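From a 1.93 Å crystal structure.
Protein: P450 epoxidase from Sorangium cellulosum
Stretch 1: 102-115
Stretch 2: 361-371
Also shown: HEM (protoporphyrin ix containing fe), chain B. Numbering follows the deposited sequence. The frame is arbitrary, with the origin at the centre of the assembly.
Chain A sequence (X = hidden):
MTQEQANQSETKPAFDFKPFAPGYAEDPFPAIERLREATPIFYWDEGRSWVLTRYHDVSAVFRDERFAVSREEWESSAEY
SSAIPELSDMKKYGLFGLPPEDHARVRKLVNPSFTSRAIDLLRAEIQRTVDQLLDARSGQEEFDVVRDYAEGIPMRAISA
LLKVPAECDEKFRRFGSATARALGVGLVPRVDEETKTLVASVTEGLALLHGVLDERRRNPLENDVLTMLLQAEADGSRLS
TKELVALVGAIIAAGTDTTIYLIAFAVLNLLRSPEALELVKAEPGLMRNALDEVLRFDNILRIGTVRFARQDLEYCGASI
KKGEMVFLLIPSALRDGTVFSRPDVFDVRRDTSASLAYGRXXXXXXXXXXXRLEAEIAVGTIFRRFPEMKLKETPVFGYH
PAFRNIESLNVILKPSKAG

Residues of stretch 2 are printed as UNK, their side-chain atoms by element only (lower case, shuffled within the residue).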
ATOM      1  N   ASP A 102      18.362  11.356   8.567  1.00 39.48           N
ATOM      2  CA  ASP A 102      18.295   9.959   8.987  1.00 37.92           C
ATOM      3  C   ASP A 102      17.445   9.103   8.031  1.00 35.13           C
ATOM      4  O   ASP A 102      17.774   7.950   7.756  1.00 32.74           O
ATOM      5  CB  ASP A 102      17.730   9.846  10.408  1.00 39.89           C
ATOM      6  CG  ASP A 102      18.572  10.566  11.422  1.00 42.06           C
ATOM      7  OD1 ASP A 102      19.789  10.284  11.484  1.00 41.78           O
ATOM      8  OD2 ASP A 102      18.103  11.425  12.197  1.00 43.79           O
ATOM      9  N   HIS A 103      16.351   9.674   7.541  1.00 33.46           N
ATOM     10  CA  HIS A 103      15.514   8.962   6.590  1.00 31.76           C
ATOM     11  C   HIS A 103      16.316   8.568   5.358  1.00 32.43           C
ATOM     12  O   HIS A 103      16.215   7.436   4.893  1.00 31.87           O
ATOM     13  CB  HIS A 103      14.322   9.801   6.165  1.00 31.61           C
ATOM     14  CG  HIS A 103      13.560   9.211   5.022  1.00 30.34           C
ATOM     15  ND1 HIS A 103      13.724   9.635   3.719  1.00 30.00           N
ATOM     16  CD2 HIS A 103      12.639   8.221   4.982  1.00 29.53           C
ATOM     17  CE1 HIS A 103      12.929   8.937   2.928  1.00 29.13           C
ATOM     18  NE2 HIS A 103      12.266   8.066   3.669  1.00 29.02           N
ATOM     19  N   ALA A 104      17.109   9.504   4.824  1.00 31.72           N
ATOM     20  CA  ALA A 104      17.893   9.239   3.617  1.00 32.30           C
ATOM     21  C   ALA A 104      18.897   8.126   3.849  1.00 32.31           C
ATOM     22  O   ALA A 104      19.128   7.291   2.977  1.00 32.64           O
ATOM     23  CB  ALA A 104      18.619  10.529   3.130  1.00 33.24           C
ATOM     24  N   ARG A 105      19.486   8.122   5.040  1.00 32.50           N
ATOM     25  CA  ARG A 105      20.470   7.133   5.417  1.00 33.17           C
ATOM     26  C   ARG A 105      19.846   5.738   5.386  1.00 32.29           C
ATOM     27  O   ARG A 105      20.356   4.827   4.735  1.00 30.33           O
ATOM     28  CB  ARG A 105      21.011   7.452   6.811  1.00 35.01           C
ATOM     29  CG  ARG A 105      21.926   6.391   7.397  1.00 36.84           C
ATOM     30  CD  ARG A 105      22.638   6.826   8.688  1.00 37.92           C
ATOM     31  NE  ARG A 105      21.736   7.385   9.702  1.00 39.40           N
ATOM     32  CZ  ARG A 105      20.839   6.684  10.404  1.00 39.20           C
ATOM     33  NH1 ARG A 105      20.691   5.378  10.207  1.00 39.09           N
ATOM     34  NH2 ARG A 105      20.069   7.299  11.295  1.00 39.16           N
ATOM     35  N   VAL A 106      18.724   5.590   6.077  1.00 31.61           N
ATOM     36  CA  VAL A 106      18.022   4.315   6.105  1.00 30.64           C
ATOM     37  C   VAL A 106      17.605   3.857   4.709  1.00 30.53           C
ATOM     38  O   VAL A 106      17.834   2.714   4.359  1.00 31.40           O
ATOM     39  CB  VAL A 106      16.809   4.353   7.046  1.00 29.64           C
ATOM     40  CG1 VAL A 106      16.130   2.985   7.116  1.00 28.05           C
ATOM     41  CG2 VAL A 106      17.261   4.783   8.443  1.00 30.29           C
ATOM     42  N   ARG A 107      17.003   4.743   3.912  1.00 31.21           N
ATOM     43  CA  ARG A 107      16.619   4.386   2.537  1.00 30.99           C
ATOM     44  C   ARG A 107      17.823   3.991   1.670  1.00 31.94           C
ATOM     45  O   ARG A 107      17.768   3.014   0.925  1.00 31.34           O
ATOM     46  CB  ARG A 107      15.852   5.527   1.859  1.00 29.89           C
ATOM     47  CG  ARG A 107      14.416   5.707   2.366  1.00 28.83           C
ATOM     48  CD  ARG A 107      13.534   4.485   2.188  1.00 28.64           C
ATOM     49  NE  ARG A 107      13.440   4.047   0.789  1.00 27.74           N
ATOM     50  CZ  ARG A 107      12.464   4.380  -0.037  1.00 27.51           C
ATOM     51  NH1 ARG A 107      11.480   5.181   0.389  1.00 26.23           N
ATOM     52  NH2 ARG A 107      12.469   3.925  -1.301  1.00 25.96           N
ATOM     53  N   LYS A 108      18.908   4.751   1.773  1.00 33.94           N
ATOM     54  CA  LYS A 108      20.098   4.482   0.955  1.00 35.89           C
ATOM     55  C   LYS A 108      20.595   3.072   1.269  1.00 35.78           C
ATOM     56  O   LYS A 108      21.039   2.331   0.391  1.00 36.03           O
ATOM     57  CB  LYS A 108      21.183   5.548   1.218  1.00 37.58           C
ATOM     58  CG  LYS A 108      22.509   5.333   0.475  1.00 40.92           C
ATOM     59  CD  LYS A 108      23.263   6.663   0.279  1.00 42.11           C
ATOM     60  CE  LYS A 108      24.512   6.478  -0.573  1.00 43.86           C
ATOM     61  NZ  LYS A 108      25.668   7.245  -0.016  1.00 44.76           N
ATOM     62  N   LEU A 109      20.477   2.697   2.537  1.00 35.23           N
ATOM     63  CA  LEU A 109      20.878   1.377   3.008  1.00 34.07           C
ATOM     64  C   LEU A 109      20.012   0.223   2.474  1.00 34.01           C
ATOM     65  O   LEU A 109      20.543  -0.822   2.082  1.00 33.40           O
ATOM     66  CB  LEU A 109      20.867   1.373   4.539  1.00 34.78           C
ATOM     67  CG  LEU A 109      21.318   0.149   5.327  1.00 34.80           C
ATOM     68  CD1 LEU A 109      22.823  -0.059   5.212  1.00 35.31           C
ATOM     69  CD2 LEU A 109      20.925   0.328   6.775  1.00 35.49           C
ATOM     70  N   VAL A 110      18.686   0.394   2.461  1.00 32.13           N
ATOM     71  CA  VAL A 110      17.805  -0.725   2.119  1.00 30.84           C
ATOM     72  C   VAL A 110      17.386  -0.751   0.646  1.00 30.68           C
ATOM     73  O   VAL A 110      17.034  -1.810   0.131  1.00 30.13           O
ATOM     74  CB  VAL A 110      16.557  -0.784   3.060  1.00 32.05           C
ATOM     75  CG1 VAL A 110      15.631   0.404   2.812  1.00 32.17           C
ATOM     76  CG2 VAL A 110      15.810  -2.112   2.924  1.00 31.07           C
ATOM     77  N   ASN A 111      17.449   0.395  -0.039  1.00 29.95           N
ATOM     78  CA  ASN A 111      16.966   0.478  -1.427  1.00 31.11           C
ATOM     79  C   ASN A 111      17.549  -0.589  -2.381  1.00 31.47           C
ATOM     80  O   ASN A 111      16.805  -1.202  -3.161  1.00 31.24           O
ATOM     81  CB  ASN A 111      17.148   1.899  -2.003  1.00 31.02           C
ATOM     82  CG  ASN A 111      16.064   2.875  -1.531  1.00 30.92           C
ATOM     83  OD1 ASN A 111      15.067   2.466  -0.937  1.00 30.30           O
ATOM     84  ND2 ASN A 111      16.252   4.162  -1.812  1.00 29.72           N
ATOM     85  N   PRO A 112      18.860  -0.836  -2.320  1.00 32.50           N
ATOM     86  CA  PRO A 112      19.475  -1.850  -3.198  1.00 32.41           C
ATOM     87  C   PRO A 112      18.829  -3.229  -3.069  1.00 32.42           C
ATOM     88  O   PRO A 112      18.757  -3.980  -4.054  1.00 32.83           O
ATOM     89  CB  PRO A 112      20.935  -1.866  -2.741  1.00 33.53           C
ATOM     90  CG  PRO A 112      21.158  -0.443  -2.250  1.00 33.53           C
ATOM     91  CD  PRO A 112      19.866  -0.149  -1.481  1.00 32.52           C
ATOM     92  N   SER A 113      18.315  -3.550  -1.885  1.00 31.96           N
ATOM     93  CA  SER A 113      17.665  -4.834  -1.663  1.00 31.77           C
ATOM     94  C   SER A 113      16.303  -4.963  -2.342  1.00 30.74           C
ATOM     95  O   SER A 113      15.750  -6.063  -2.425  1.00 31.66           O
ATOM     96  CB  SER A 113      17.491  -5.080  -0.165  1.00 32.29           C
ATOM     97  OG  SER A 113      18.736  -5.296   0.435  1.00 35.22           O
ATOM     98  N   PHE A 114      15.747  -3.847  -2.802  1.00 30.08           N
ATOM     99  CA  PHE A 114      14.419  -3.860  -3.406  1.00 29.91           C
ATOM    100  C   PHE A 114      14.365  -3.576  -4.924  1.00 30.49           C
ATOM    101  O   PHE A 114      13.283  -3.422  -5.464  1.00 30.23           O
ATOM    102  CB  PHE A 114      13.504  -2.862  -2.690  1.00 30.11           C
ATOM    103  CG  PHE A 114      12.936  -3.376  -1.391  1.00 30.13           C
ATOM    104  CD1 PHE A 114      13.539  -3.046  -0.186  1.00 31.48           C
ATOM    105  CD2 PHE A 114      11.805  -4.181  -1.382  1.00 30.88           C
ATOM    106  CE1 PHE A 114      13.014  -3.508   1.017  1.00 32.08           C
ATOM    107  CE2 PHE A 114      11.269  -4.649  -0.192  1.00 31.56           C
ATOM    108  CZ  PHE A 114      11.872  -4.307   1.012  1.00 31.80           C
ATOM    109  N   THR A 115      15.500  -3.502  -5.611  1.00 30.70           N
ATOM    110  CA  THR A 115      15.464  -3.319  -7.077  1.00 32.44           C
ATOM    111  C   THR A 115      14.812  -4.519  -7.745  1.00 33.29           C
ATOM    112  O   THR A 115      14.752  -5.591  -7.153  1.00 34.36           O
ATOM    113  CB  THR A 115      16.874  -3.197  -7.644  1.00 32.95           C
ATOM    114  OG1 THR A 115      17.568  -4.428  -7.386  1.00 32.62           O
ATOM    115  CG2 THR A 115      17.675  -2.152  -6.891  1.00 33.53           C
ATOM    116  N   UNK A 361       9.559  11.318  -4.878  1.00 34.58           N
ATOM    117  CA  UNK A 361      10.543  11.869  -3.968  1.00 36.14           C
ATOM    118  C   UNK A 361      11.238  10.839  -3.098  1.00 36.73           C
ATOM    119  O   UNK A 361      11.254   9.646  -3.409  1.00 37.75           O
ATOM    120  N   UNK A 362      11.839  11.312  -2.011  1.00 37.49           N
ATOM    121  CA  UNK A 362      12.610  10.449  -1.110  1.00 36.18           C
ATOM    122  C   UNK A 362      11.777   9.340  -0.472  1.00 35.00           C
ATOM    123  O   UNK A 362      12.349   8.316  -0.107  1.00 33.38           O
ATOM    124  c   UNK A 362      12.277  12.618  -0.157  1.00 38.91           C
ATOM    125  c   UNK A 362      11.847  12.722  -1.581  1.00 37.92           C
ATOM    126  c   UNK A 362      13.106  11.415  -0.025  1.00 37.29           C
ATOM    127  N   UNK A 363      10.463   9.532  -0.347  1.00 32.39           N
ATOM    128  CA  UNK A 363       9.642   8.535   0.329  1.00 30.70           C
ATOM    129  C   UNK A 363       9.009   7.563  -0.654  1.00 30.27           C
ATOM    130  O   UNK A 363       8.166   6.752  -0.274  1.00 29.30           O
ATOM    131  c   UNK A 363       9.707  10.950   2.749  1.00 29.06           C
ATOM    132  c   UNK A 363       9.121   9.761   2.471  1.00 29.75           C
ATOM    133  c   UNK A 363       9.676   9.775   4.601  1.00 29.98           C
ATOM    134  c   UNK A 363       8.577   9.205   1.194  1.00 29.95           C
ATOM    135  n   UNK A 363       9.130   9.042   3.648  1.00 28.23           N
ATOM    136  n   UNK A 363      10.033  10.937   4.083  1.00 29.63           N
ATOM    137  N   UNK A 364       9.422   7.650  -1.920  1.00 28.46           N
ATOM    138  CA  UNK A 364       8.841   6.823  -2.967  1.00 28.10           C
ATOM    139  C   UNK A 364       8.850   5.357  -2.524  1.00 27.88           C
ATOM    140  O   UNK A 364       9.780   4.909  -1.873  1.00 27.72           O
ATOM    141  c   UNK A 364       8.920   6.165  -5.393  1.00 27.76           C
ATOM    142  c   UNK A 364      11.083   6.497  -4.117  1.00 29.25           C
ATOM    143  c   UNK A 364       9.611   6.967  -4.299  1.00 27.80           C
ATOM    144  N   UNK A 365       7.791   4.629  -2.834  1.00 28.30           N
ATOM    145  CA  UNK A 365       7.632   3.280  -2.291  1.00 26.77           C
ATOM    146  C   UNK A 365       8.781   2.356  -2.683  1.00 27.49           C
ATOM    147  O   UNK A 365       9.061   2.179  -3.871  1.00 25.55           O
ATOM    148  c   UNK A 365       6.314   2.699  -2.778  1.00 27.27           C
ATOM    149  s   UNK A 365       6.096   0.951  -2.414  1.00 26.19           S
ATOM    150  N   UNK A 366       9.469   1.774  -1.699  1.00 27.40           N
ATOM    151  CA  UNK A 366      10.552   0.830  -2.017  1.00 28.05           C
ATOM    152  C   UNK A 366      10.049  -0.494  -2.556  1.00 28.06           C
ATOM    153  O   UNK A 366      10.791  -1.186  -3.263  1.00 29.56           O
ATOM    154  c   UNK A 366       9.324   2.014  -0.250  1.00 28.42           C
ATOM    155  c   UNK A 366      10.271   1.040   0.407  1.00 28.83           C
ATOM    156  c   UNK A 366      11.288   0.650  -0.682  1.00 27.56           C
ATOM    157  N   UNK A 367       8.800  -0.835  -2.257  1.00 26.90           N
ATOM    158  CA  UNK A 367       8.254  -2.116  -2.651  1.00 27.16           C
ATOM    159  C   UNK A 367       7.649  -2.185  -4.033  1.00 27.07           C
ATOM    160  O   UNK A 367       7.105  -3.216  -4.402  1.00 27.29           O
ATOM    161  N   UNK A 368       7.768  -1.108  -4.813  1.00 26.89           N
ATOM    162  CA  UNK A 368       7.149  -1.054  -6.141  1.00 27.30           C
ATOM    163  C   UNK A 368       7.507  -2.255  -7.011  1.00 27.28           C
ATOM    164  O   UNK A 368       6.630  -2.845  -7.614  1.00 26.27           O
ATOM    165  c   UNK A 368       7.394   0.309  -6.863  1.00 28.80           C
ATOM    166  c   UNK A 368       6.620   0.382  -8.169  1.00 29.57           C
ATOM    167  c   UNK A 368       8.881   0.580  -7.083  1.00 29.26           C
ATOM    168  N   UNK A 369       8.776  -2.657  -7.033  1.00 26.65           N
ATOM    169  CA  UNK A 369       9.168  -3.808  -7.855  1.00 27.55           C
ATOM    170  C   UNK A 369       8.615  -5.133  -7.342  1.00 28.38           C
ATOM    171  O   UNK A 369       8.153  -5.956  -8.126  1.00 28.48           O
ATOM    172  o   UNK A 369      11.151  -2.879  -8.859  1.00 29.51           O
ATOM    173  c   UNK A 369      10.691  -3.890  -7.972  1.00 27.33           C
ATOM    174  N   UNK A 370       8.685  -5.343  -6.027  1.00 27.29           N
ATOM    175  CA  UNK A 370       8.101  -6.529  -5.411  1.00 28.72           C
ATOM    176  C   UNK A 370       6.589  -6.621  -5.659  1.00 29.17           C
ATOM    177  O   UNK A 370       6.081  -7.666  -6.059  1.00 30.20           O
ATOM    178  c   UNK A 370       8.059  -7.858  -3.143  1.00 30.33           C
ATOM    179  c   UNK A 370       8.668  -7.809  -1.759  1.00 30.24           C
ATOM    180  c   UNK A 370       8.446  -6.588  -3.920  1.00 29.33           C
ATOM    181  c   UNK A 370       8.519  -9.111  -3.878  1.00 30.14           C
ATOM    182  N   UNK A 371       5.879  -5.512  -5.465  1.00 27.77           N
ATOM    183  CA  UNK A 371       4.448  -5.472  -5.730  1.00 27.67           C
ATOM    184  C   UNK A 371       4.108  -5.834  -7.179  1.00 27.25           C
ATOM    185  O   UNK A 371       3.214  -6.634  -7.445  1.00 26.91           O
ATOM    186  c   UNK A 371       3.895  -4.072  -5.395  1.00 27.24           C
TER
HETATM  187  CHA HEM B 440       5.722   4.009   0.823  1.00 26.23           C
HETATM  188  CHB HEM B 440       2.151   2.720  -2.147  1.00 24.24           C
HETATM  189  CHC HEM B 440       3.621  -1.907  -1.897  1.00 24.84           C
HETATM  190  CHD HEM B 440       6.787  -0.692   1.508  1.00 25.90           C
HETATM  191  C1A HEM B 440       4.687   4.069  -0.072  1.00 26.19           C
HETATM  192  C2A HEM B 440       4.066   5.276  -0.568  1.00 26.62           C
HETATM  193  C3A HEM B 440       3.065   4.921  -1.374  1.00 26.01           C
HETATM  194  C4A HEM B 440       3.029   3.478  -1.423  1.00 26.16           C
HETATM  195  CMA HEM B 440       2.119   5.889  -2.136  1.00 27.78           C
HETATM  196  CAA HEM B 440       4.502   6.716  -0.207  1.00 27.78           C
HETATM  197  CBA HEM B 440       3.612   7.288   0.900  1.00 28.37           C
HETATM  198  CGA HEM B 440       4.002   8.734   1.157  1.00 30.70           C
HETATM  199  O1A HEM B 440       3.470   9.354   2.130  1.00 30.17           O
HETATM  200  O2A HEM B 440       4.864   9.271   0.403  1.00 31.40           O
HETATM  201  C1B HEM B 440       2.268   1.371  -2.314  1.00 25.03           C
HETATM  202  C2B HEM B 440       1.404   0.599  -3.173  1.00 25.56           C
HETATM  203  C3B HEM B 440       1.786  -0.665  -3.097  1.00 26.09           C
HETATM  204  C4B HEM B 440       2.915  -0.758  -2.194  1.00 25.88           C
HETATM  205  CMB HEM B 440       0.208   1.120  -4.016  1.00 25.72           C
HETATM  206  CAB HEM B 440       1.086  -1.773  -3.902  1.00 27.76           C
HETATM  207  CBB HEM B 440       1.178  -3.055  -3.561  1.00 30.06           C
HETATM  208  C1C HEM B 440       4.633  -1.993  -0.989  1.00 24.90           C
HETATM  209  C2C HEM B 440       5.397  -3.176  -0.661  1.00 25.32           C
HETATM  210  C3C HEM B 440       6.269  -2.824   0.288  1.00 25.85           C
HETATM  211  C4C HEM B 440       6.089  -1.412   0.567  1.00 26.41           C
HETATM  212  CMC HEM B 440       5.181  -4.560  -1.331  1.00 24.22           C
HETATM  213  CAC HEM B 440       7.331  -3.658   1.026  1.00 26.49           C
HETATM  214  CBC HEM B 440       7.682  -4.864   0.586  1.00 30.33           C
HETATM  215  C1D HEM B 440       6.739   0.668   1.677  1.00 25.99           C
HETATM  216  C2D HEM B 440       7.466   1.361   2.700  1.00 25.66           C
HETATM  217  C3D HEM B 440       7.146   2.823   2.492  1.00 25.66           C
HETATM  218  C4D HEM B 440       6.240   2.863   1.377  1.00 25.70           C
HETATM  219  CMD HEM B 440       8.391   0.741   3.760  1.00 25.66           C
HETATM  220  CAD HEM B 440       7.693   4.019   3.291  1.00 26.21           C
HETATM  221  CBD HEM B 440       8.746   4.665   2.383  1.00 26.45           C
HETATM  222  CGD HEM B 440       9.343   5.884   3.041  1.00 27.26           C
HETATM  223  O1D HEM B 440       8.602   6.571   3.790  1.00 26.46           O
HETATM  224  O2D HEM B 440      10.560   6.169   2.832  1.00 28.25           O
HETATM  225  NA  HEM B 440       4.037   2.981  -0.611  1.00 25.28           N
HETATM  226  NB  HEM B 440       3.203   0.525  -1.715  1.00 24.90           N
HETATM  227  NC  HEM B 440       5.076  -0.950  -0.215  1.00 25.94           N
HETATM  228  ND  HEM B 440       6.019   1.577   0.920  1.00 25.77           N
HETATM  229 FE   HEM B 440       4.670   1.048  -0.540  1.00 26.02          FE
HETATM  230  O   HOH W   1      14.613   6.966  -1.228  1.00 35.31           O
HETATM  231  O   HOH W   2      10.492  -3.575  -4.807  1.00 26.49           O
HETATM  232  O   HOH W   3      12.370  -0.170  -5.326  1.00 34.96           O
HETATM  233  O   HOH W   4       3.152   0.857   1.049  1.00 32.96           O

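Position 361 has no side-chain atoms and lies beyond the reach of stretch 1. At its phi/psi of 86/-161° a CB would be jammed against the preceding carbonyl oxygen, and the residue is Gly361. Position 362 carries three carbons that close a ring onto its own backbone N, which makes it Pro362. Its CB lies 3.9 Å from His103 CE1, and its carbonyl O comes to 3.2 Å from the same CE1 atom, near the plane of the imidazole.

At position 363 one carbon leads to a five-membered ring of three carbons and two nitrogens, an imidazole, so this is His363. The CA-to-CB bond points away from stretch 1, yet the ring comes back to form an offset stack with the His103 ring, centroids 3.8 Å apart and planes at 20°. The closest atoms, His103 NE2 and His363 CE1, are 3.2 Å apart. Position 364 has one carbon carrying two more, the beta-branched pattern of valine. The side chain of Val364 makes only a marginal approach, CG1 to Arg107 NH2 at 4.1 Å; the Val364 O matters more, accepting hydrogen bonds from Arg107 NH1 (2.8 Å) and Arg107 NH2 (2.9 Å).

Position 365 shows one carbon and one sulfur, the latter 2.4 Å from the heme FE: this is Cys365, the thiolate ligand expected of a P450. Its CA-to-CB bond points away from stretch 1, and the sulfur binds the iron. Position 366 again has three carbons in a ring closed onto N. This is Pro366, whose CB packs over one face of the Arg107 guanidinium, 3.5 Å from NH2, and lies 4.4 Å from Phe114 CD1.

Position 367 lacks a side chain and is Gly367; a CB here would come within 2.1 Å of HEM C2C. Its CA is 4.3 Å from Phe114 CD2. Position 368, one carbon bearing two, is Val368, which makes no contact with stretch 1. Position 369 has one carbon and one oxygen, hence Ser369, with CB 3.6 Å from Phe114 O. Position 370 has four carbons forked at the second: Leu370, whose CD2 meets the edge of the Phe114 ring at CE2, 4.4 Å away. The single carbon at position 371 gives Ala371, out of reach of stretch 1 but 3.4 Å from HEM CBB through its CB.

The contact is organised around the heme. His103 NE2 and Arg107 NH1 donate to HEM O2D at 2.7 and 2.8 Å, while His363 ND1 donates to HEM O1D at 2.5 Å, so one propionate gathers both stretches beside the stacked imidazoles. Asn111 OD1 accepts from Arg107 NE at 2.9 Å, helping to hold the guanidinium that serves both the propionate and the Val364 carbonyl. Farther along, Phe114 packs against Pro366 and Leu370, and water 2 joins the backbones by donating to Phe114 O and Pro366 O, each at 2.9 Å. Together the two stretches bury 506 Å².

Stretch 2 (361-371) GPHVCPGVSLA
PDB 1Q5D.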